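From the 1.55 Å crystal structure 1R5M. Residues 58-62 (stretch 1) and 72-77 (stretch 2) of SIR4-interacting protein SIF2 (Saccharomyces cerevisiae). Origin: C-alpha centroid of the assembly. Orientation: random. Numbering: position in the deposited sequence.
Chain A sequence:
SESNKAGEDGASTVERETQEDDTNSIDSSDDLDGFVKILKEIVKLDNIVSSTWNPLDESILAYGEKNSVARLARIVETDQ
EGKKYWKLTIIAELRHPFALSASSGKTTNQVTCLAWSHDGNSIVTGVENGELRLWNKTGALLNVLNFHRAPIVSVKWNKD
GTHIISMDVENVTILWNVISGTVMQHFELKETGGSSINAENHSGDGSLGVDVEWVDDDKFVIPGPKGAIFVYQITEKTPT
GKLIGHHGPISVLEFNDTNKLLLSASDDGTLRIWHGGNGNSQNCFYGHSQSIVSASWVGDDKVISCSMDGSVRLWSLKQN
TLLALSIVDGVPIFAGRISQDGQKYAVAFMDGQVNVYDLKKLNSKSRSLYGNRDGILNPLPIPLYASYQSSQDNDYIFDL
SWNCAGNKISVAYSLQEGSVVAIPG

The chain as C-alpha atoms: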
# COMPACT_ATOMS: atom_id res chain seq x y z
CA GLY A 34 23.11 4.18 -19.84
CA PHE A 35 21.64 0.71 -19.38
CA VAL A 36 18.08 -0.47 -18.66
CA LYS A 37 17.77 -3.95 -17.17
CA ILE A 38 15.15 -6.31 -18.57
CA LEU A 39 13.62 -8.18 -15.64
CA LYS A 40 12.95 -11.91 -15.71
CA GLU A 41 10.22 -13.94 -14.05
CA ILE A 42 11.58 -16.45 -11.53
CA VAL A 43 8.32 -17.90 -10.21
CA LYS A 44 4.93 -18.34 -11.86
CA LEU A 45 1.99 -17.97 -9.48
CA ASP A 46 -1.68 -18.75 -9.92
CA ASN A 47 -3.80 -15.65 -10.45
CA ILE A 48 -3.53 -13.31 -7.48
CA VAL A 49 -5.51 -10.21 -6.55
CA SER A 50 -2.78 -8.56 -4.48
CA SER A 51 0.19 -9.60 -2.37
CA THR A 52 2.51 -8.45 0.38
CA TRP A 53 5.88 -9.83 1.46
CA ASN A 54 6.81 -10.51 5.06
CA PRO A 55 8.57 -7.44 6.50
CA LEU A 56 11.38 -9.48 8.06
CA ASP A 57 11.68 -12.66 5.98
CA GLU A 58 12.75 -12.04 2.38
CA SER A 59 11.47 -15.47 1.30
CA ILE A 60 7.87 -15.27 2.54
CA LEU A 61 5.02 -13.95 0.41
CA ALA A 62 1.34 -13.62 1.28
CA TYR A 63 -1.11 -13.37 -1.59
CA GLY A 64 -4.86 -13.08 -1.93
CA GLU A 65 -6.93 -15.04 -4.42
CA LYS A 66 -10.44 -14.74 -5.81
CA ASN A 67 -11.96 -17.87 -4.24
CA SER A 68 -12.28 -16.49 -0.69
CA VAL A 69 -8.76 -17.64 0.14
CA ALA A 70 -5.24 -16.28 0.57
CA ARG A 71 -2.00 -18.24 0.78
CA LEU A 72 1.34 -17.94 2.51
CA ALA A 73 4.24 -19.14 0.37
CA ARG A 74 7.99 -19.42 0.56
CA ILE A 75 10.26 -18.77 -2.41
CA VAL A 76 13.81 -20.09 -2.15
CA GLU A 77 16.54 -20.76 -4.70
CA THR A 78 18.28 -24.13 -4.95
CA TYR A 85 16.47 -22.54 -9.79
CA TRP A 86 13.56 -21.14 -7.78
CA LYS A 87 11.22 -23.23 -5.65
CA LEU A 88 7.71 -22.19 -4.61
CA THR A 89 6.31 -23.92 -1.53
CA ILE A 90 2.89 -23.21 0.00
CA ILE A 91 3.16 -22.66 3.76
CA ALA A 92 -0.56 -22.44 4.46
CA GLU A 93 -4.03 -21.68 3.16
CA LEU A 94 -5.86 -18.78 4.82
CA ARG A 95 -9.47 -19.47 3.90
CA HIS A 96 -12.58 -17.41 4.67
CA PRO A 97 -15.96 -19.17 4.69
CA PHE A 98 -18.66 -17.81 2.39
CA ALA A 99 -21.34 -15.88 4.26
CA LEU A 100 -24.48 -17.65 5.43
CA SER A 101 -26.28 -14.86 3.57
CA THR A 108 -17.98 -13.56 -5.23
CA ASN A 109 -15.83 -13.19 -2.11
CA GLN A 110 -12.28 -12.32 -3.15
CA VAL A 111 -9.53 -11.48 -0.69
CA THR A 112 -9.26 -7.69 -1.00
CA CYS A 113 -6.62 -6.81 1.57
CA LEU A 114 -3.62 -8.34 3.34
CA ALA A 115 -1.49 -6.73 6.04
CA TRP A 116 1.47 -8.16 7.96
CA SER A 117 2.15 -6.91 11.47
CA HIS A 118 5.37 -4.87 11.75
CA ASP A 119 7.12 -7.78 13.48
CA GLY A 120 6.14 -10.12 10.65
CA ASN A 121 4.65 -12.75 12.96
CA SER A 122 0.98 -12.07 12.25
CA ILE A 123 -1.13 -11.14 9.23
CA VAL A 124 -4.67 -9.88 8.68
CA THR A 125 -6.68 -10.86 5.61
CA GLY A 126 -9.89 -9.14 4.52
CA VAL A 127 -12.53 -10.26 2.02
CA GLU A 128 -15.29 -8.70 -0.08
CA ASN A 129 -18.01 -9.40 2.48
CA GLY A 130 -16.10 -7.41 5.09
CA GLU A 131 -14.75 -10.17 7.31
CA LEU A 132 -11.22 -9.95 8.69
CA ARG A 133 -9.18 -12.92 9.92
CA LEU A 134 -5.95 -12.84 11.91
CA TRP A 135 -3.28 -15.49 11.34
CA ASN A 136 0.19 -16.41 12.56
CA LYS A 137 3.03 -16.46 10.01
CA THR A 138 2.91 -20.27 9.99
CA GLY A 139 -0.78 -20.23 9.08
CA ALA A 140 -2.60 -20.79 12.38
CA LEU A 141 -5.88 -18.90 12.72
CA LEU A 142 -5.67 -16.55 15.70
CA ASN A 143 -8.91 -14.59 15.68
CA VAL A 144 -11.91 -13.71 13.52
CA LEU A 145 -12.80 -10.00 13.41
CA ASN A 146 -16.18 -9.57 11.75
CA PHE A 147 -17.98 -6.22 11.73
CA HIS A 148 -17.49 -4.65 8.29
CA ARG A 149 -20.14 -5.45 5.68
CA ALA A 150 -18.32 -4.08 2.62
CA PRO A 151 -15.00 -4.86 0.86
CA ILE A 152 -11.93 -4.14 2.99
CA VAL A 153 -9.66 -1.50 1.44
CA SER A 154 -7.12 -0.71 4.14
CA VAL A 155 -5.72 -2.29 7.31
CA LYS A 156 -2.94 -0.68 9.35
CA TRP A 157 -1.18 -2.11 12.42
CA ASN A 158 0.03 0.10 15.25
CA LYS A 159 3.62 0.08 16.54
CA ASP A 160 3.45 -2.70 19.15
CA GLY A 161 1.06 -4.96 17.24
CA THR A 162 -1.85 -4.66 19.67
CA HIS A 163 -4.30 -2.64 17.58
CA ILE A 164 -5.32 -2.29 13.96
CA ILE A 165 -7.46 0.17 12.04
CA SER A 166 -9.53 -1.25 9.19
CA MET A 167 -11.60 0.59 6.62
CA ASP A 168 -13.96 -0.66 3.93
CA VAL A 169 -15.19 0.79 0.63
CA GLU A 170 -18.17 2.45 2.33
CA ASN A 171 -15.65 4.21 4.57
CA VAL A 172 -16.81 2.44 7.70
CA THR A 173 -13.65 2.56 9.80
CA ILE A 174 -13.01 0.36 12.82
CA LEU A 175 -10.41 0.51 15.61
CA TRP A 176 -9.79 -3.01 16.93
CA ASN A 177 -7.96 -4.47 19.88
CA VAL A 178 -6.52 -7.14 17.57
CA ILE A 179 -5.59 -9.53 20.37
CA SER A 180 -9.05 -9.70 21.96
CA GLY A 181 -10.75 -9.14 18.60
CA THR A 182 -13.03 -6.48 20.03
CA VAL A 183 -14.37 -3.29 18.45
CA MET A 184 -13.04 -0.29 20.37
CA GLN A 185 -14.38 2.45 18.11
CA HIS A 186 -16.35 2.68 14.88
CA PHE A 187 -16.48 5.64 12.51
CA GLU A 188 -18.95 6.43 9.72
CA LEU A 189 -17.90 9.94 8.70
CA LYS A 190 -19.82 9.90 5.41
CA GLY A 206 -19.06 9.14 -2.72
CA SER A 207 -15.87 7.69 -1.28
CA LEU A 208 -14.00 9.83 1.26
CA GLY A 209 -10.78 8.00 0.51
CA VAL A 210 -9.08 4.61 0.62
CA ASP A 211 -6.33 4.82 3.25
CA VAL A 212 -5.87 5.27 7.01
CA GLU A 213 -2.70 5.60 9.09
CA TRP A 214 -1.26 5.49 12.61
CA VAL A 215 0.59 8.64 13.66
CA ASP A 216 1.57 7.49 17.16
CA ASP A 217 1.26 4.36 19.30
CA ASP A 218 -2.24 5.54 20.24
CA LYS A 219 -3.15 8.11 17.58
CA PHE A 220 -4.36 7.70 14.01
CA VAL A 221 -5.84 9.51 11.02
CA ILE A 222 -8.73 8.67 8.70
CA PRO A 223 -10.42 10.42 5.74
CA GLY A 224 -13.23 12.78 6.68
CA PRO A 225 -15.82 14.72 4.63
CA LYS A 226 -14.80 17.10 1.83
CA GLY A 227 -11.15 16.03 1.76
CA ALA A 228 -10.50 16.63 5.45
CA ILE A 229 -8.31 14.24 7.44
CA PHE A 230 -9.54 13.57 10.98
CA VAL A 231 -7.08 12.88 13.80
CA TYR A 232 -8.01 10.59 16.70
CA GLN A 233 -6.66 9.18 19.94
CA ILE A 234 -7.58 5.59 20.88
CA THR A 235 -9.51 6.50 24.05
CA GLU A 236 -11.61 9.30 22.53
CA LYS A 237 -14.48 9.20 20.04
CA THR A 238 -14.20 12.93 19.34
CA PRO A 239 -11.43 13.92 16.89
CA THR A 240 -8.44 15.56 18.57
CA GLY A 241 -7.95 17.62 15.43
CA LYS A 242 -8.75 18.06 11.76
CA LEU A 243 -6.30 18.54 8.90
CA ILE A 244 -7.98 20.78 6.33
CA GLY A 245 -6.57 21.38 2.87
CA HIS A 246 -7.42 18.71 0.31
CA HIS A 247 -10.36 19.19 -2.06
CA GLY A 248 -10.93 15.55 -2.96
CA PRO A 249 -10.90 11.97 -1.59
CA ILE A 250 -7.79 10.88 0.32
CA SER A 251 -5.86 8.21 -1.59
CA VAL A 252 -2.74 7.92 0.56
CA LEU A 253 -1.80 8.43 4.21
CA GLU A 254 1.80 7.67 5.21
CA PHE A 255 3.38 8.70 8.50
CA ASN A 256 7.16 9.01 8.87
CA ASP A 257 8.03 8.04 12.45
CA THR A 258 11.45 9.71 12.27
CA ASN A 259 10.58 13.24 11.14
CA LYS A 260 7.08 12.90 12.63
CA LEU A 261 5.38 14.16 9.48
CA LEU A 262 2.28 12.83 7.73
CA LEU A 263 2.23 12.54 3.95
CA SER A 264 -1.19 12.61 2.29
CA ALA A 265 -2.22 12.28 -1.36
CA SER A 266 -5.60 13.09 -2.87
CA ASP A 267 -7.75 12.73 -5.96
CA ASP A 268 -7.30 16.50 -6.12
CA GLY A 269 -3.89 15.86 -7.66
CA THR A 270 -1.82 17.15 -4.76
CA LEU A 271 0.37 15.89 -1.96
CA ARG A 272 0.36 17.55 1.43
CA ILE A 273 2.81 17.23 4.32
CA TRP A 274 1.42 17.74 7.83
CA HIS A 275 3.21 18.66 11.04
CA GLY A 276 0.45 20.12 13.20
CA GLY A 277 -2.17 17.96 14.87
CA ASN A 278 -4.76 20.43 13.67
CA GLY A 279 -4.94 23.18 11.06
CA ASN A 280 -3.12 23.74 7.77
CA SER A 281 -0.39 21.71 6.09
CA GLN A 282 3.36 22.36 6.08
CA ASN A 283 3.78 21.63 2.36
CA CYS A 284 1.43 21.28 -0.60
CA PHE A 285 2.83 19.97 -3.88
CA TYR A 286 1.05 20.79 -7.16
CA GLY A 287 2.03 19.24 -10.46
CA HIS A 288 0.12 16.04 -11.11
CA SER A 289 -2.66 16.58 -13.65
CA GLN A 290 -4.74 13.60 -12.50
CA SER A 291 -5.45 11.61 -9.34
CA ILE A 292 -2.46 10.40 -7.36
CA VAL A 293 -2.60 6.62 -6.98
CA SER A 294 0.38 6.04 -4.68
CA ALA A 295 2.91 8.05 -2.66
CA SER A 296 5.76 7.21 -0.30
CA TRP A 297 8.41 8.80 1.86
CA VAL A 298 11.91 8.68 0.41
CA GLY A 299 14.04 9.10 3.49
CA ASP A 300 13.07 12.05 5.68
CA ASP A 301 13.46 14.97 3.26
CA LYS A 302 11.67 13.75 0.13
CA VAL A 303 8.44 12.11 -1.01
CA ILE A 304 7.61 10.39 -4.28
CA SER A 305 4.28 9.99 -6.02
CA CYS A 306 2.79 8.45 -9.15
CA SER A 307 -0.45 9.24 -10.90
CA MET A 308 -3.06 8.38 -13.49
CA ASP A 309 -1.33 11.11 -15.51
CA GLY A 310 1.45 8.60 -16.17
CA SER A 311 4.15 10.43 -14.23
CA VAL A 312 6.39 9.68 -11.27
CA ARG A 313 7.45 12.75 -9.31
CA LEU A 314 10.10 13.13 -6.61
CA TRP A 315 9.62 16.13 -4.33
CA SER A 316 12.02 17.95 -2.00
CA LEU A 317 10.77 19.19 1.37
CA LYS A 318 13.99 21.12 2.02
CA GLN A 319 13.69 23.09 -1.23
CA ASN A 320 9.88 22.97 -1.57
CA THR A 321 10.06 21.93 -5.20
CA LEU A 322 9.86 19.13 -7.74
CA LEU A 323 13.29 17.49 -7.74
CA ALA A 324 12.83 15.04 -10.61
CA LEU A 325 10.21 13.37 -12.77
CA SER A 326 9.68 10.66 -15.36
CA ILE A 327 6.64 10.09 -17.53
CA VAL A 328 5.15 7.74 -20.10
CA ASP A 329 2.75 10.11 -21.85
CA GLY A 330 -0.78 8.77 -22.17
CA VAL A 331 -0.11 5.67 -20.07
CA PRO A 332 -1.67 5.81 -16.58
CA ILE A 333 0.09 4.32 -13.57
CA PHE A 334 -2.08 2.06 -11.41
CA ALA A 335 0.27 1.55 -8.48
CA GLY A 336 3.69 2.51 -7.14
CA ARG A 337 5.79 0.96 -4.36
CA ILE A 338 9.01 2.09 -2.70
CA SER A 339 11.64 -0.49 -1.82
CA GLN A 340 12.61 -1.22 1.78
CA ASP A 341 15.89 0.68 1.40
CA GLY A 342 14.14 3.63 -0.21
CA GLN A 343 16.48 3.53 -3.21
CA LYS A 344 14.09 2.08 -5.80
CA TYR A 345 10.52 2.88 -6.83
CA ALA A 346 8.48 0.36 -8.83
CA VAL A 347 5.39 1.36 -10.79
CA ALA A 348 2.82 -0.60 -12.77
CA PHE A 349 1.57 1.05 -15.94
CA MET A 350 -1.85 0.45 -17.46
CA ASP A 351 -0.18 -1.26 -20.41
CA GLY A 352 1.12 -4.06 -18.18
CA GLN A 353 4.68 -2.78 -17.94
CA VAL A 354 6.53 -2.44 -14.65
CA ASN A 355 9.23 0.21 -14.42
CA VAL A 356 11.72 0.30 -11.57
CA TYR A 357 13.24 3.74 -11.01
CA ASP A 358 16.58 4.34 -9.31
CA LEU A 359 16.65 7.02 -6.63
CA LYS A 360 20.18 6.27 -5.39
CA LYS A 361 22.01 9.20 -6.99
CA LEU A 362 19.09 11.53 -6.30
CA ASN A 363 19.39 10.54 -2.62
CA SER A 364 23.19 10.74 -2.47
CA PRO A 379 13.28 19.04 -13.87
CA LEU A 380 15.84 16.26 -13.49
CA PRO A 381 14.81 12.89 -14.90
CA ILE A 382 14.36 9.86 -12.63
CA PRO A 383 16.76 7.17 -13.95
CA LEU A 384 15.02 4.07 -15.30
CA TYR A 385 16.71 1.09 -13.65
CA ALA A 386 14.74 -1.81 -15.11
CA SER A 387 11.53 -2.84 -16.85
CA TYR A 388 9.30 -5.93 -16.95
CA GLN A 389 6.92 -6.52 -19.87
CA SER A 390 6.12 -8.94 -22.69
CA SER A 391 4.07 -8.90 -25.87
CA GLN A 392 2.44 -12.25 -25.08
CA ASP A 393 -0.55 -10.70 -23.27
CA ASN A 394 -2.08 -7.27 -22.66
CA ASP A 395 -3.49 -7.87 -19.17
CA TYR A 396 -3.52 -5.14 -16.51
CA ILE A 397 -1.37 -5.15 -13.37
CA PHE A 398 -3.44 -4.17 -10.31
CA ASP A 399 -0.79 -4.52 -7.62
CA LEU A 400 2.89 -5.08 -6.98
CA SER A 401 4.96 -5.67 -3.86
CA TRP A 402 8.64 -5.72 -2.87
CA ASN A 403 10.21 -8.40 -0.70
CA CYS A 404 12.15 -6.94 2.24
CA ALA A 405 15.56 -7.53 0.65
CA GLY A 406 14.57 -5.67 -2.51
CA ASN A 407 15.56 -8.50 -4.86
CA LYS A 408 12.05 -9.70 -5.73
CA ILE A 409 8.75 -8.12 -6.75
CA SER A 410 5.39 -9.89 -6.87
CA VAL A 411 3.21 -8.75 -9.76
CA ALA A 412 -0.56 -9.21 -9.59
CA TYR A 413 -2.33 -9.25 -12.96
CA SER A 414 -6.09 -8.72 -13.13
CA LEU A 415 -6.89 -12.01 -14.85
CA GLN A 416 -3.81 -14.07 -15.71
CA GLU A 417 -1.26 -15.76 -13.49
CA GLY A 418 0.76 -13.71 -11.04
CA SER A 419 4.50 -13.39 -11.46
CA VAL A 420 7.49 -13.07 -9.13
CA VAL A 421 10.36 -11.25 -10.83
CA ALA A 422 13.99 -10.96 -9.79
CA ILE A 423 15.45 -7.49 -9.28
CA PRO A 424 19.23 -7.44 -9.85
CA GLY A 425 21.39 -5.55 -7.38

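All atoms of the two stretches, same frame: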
# COMPACT_ATOMS: atom_id res chain seq x y z
N GLU A 58 12.72 -12.28 3.81
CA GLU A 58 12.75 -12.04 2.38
C GLU A 58 12.18 -13.15 1.51
O GLU A 58 11.91 -12.93 0.32
CB GLU A 58 14.18 -11.73 1.92
CG GLU A 58 15.07 -12.95 1.76
CD GLU A 58 16.39 -12.61 1.10
OE1 GLU A 58 17.31 -12.13 1.81
OE2 GLU A 58 16.51 -12.79 -0.13
N SER A 59 11.97 -14.33 2.08
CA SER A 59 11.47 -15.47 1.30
C SER A 59 9.97 -15.74 1.43
O SER A 59 9.44 -16.59 0.71
CB SER A 59 12.22 -16.74 1.70
OG SER A 59 11.78 -17.22 2.96
N ILE A 60 9.30 -15.04 2.33
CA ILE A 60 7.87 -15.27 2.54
C ILE A 60 6.94 -14.25 1.91
O ILE A 60 7.06 -13.05 2.14
CB ILE A 60 7.57 -15.37 4.05
CG1 ILE A 60 8.37 -16.52 4.66
CG2 ILE A 60 6.07 -15.59 4.27
CD1 ILE A 60 8.17 -16.70 6.15
N LEU A 61 6.00 -14.76 1.12
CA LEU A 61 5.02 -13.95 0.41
C LEU A 61 3.60 -14.35 0.79
O LEU A 61 3.30 -15.54 0.92
CB LEU A 61 5.20 -14.12 -1.11
CG LEU A 61 4.18 -13.46 -2.04
CD1 LEU A 61 4.28 -11.95 -1.92
CD2 LEU A 61 4.45 -13.89 -3.49
N ALA A 62 2.74 -13.36 0.99
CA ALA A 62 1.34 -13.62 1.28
C ALA A 62 0.57 -13.09 0.08
O ALA A 62 0.82 -11.97 -0.37
CB ALA A 62 0.91 -12.88 2.54
N LEU A 72 0.03 -18.37 2.06
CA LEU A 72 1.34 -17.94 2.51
C LEU A 72 2.27 -18.88 1.76
O LEU A 72 2.04 -20.09 1.72
CB LEU A 72 1.49 -18.14 4.03
CG LEU A 72 0.56 -17.28 4.89
CD1 LEU A 72 0.88 -17.52 6.36
CD2 LEU A 72 0.73 -15.81 4.54
N ALA A 73 3.30 -18.33 1.14
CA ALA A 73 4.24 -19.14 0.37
C ALA A 73 5.67 -18.73 0.62
O ALA A 73 5.96 -17.60 1.00
CB ALA A 73 3.92 -19.04 -1.11
N ARG A 74 6.57 -19.67 0.39
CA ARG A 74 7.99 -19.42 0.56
C ARG A 74 8.65 -19.61 -0.80
O ARG A 74 8.33 -20.55 -1.53
CB ARG A 74 8.57 -20.38 1.59
CG ARG A 74 10.04 -20.18 1.89
CD ARG A 74 10.34 -20.67 3.30
NE ARG A 74 9.67 -21.94 3.56
CZ ARG A 74 9.26 -22.34 4.76
NH1 ARG A 74 9.45 -21.56 5.82
NH2 ARG A 74 8.66 -23.51 4.91
N ILE A 75 9.54 -18.69 -1.15
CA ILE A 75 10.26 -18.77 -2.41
C ILE A 75 11.75 -18.80 -2.10
O ILE A 75 12.31 -17.83 -1.60
CB ILE A 75 9.95 -17.55 -3.30
CG1 ILE A 75 8.48 -17.59 -3.74
CG2 ILE A 75 10.88 -17.54 -4.52
CD1 ILE A 75 8.05 -16.39 -4.56
N VAL A 76 12.38 -19.93 -2.40
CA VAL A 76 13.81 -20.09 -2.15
C VAL A 76 14.51 -20.66 -3.37
O VAL A 76 13.93 -21.44 -4.13
CB VAL A 76 14.07 -21.03 -0.95
CG1 VAL A 76 13.48 -20.42 0.32
CG2 VAL A 76 13.46 -22.39 -1.21
N GLU A 77 15.76 -20.27 -3.57
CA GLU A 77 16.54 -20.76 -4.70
C GLU A 77 17.37 -21.97 -4.29
O GLU A 77 17.87 -22.04 -3.17
CB GLU A 77 17.46 -19.65 -5.22
CG GLU A 77 18.42 -19.10 -4.19
CD GLU A 77 19.27 -17.97 -4.73
OE1 GLU A 77 20.00 -18.20 -5.72
OE2 GLU A 77 19.21 -16.85 -4.17

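Two neighbouring strands of one sheet meet here, running antiparallel at 146° between their N-to-C directions, and the contact is carried mainly by backbone. Three residues have the most surface covered by the opposing stretch: Ser59, Leu61 and Ala73.

Leu61 and Ala73 form the hydrogen-bonded pair at the centre. Leu61 N donates to Ala73 O at 2.8 Å, and Ala73 N returns the bond to Leu61 O, also at 2.8 Å. The angles at hydrogen, 173° and 163°, are nearly straight, so both bonds are well aligned. Closing this small ring brings two acceptors near each other, Leu61 O and Ala73 O at 3.4 Å; they do not bond; they sit at diagonal corners of the ring, each held there by the NH of the opposing residue. Both side chains point to the same face of the sheet. Leu61, with chi1 t and chi2 p, supplies a branched apolar group to a buried position, while Ala73 presents just a methyl, which is apolar enough for its own buried site and asks for little room. The side chains stand back from the opposing stretch, Leu61 CB 4.1 Å from Ala73 O and Ala73 CB 4.1 Å from Leu61 O, which again leaves the main chain as the principal link.

Ser59 has the largest covered area, although it lies just before its strand begins. Its carbonyl extends the ladder: Ile75 N donates to Ser59 O at 2.8 Å with an angle of 161°. The same oxygen receives a CA-H...O contact from Arg74 CA at 3.2 Å, so one acceptor serves two neighbouring donors of unequal strength. The CA-to-CB bond points toward the second strand, and the small side chain can sit close to it, with Ser59 OG 3.6 Å from Arg74 CG and Ser59 CB 4.1 Å from Val76 CG1. Its hydroxyl is hydrogen-bonded to a residue adjoining one of the stretches, so a polar group is accommodated beside the aliphatic part of the arginine. Arg74 itself is exposed, which suits a long chain that can leave its guanidinium group in solvent.

Between and beyond these bonds lie the non-hydrogen-bonded pairs, where the alpha carbons come closer: 4.6 Å from Ile60 CA to Arg74 CA and 4.5 Å from Ala62 CA to Leu72 CA, against 5.2 Å from Leu61 CA to Ala73 CA. Ile60 CA lies 3.4 Å from Ala73 O in another CA-H...O contact. At Ala62 the small side chain meets a large one, Ala62 CB touching Leu72 CD2 at 3.6 Å, an apolar contact between two buried residues.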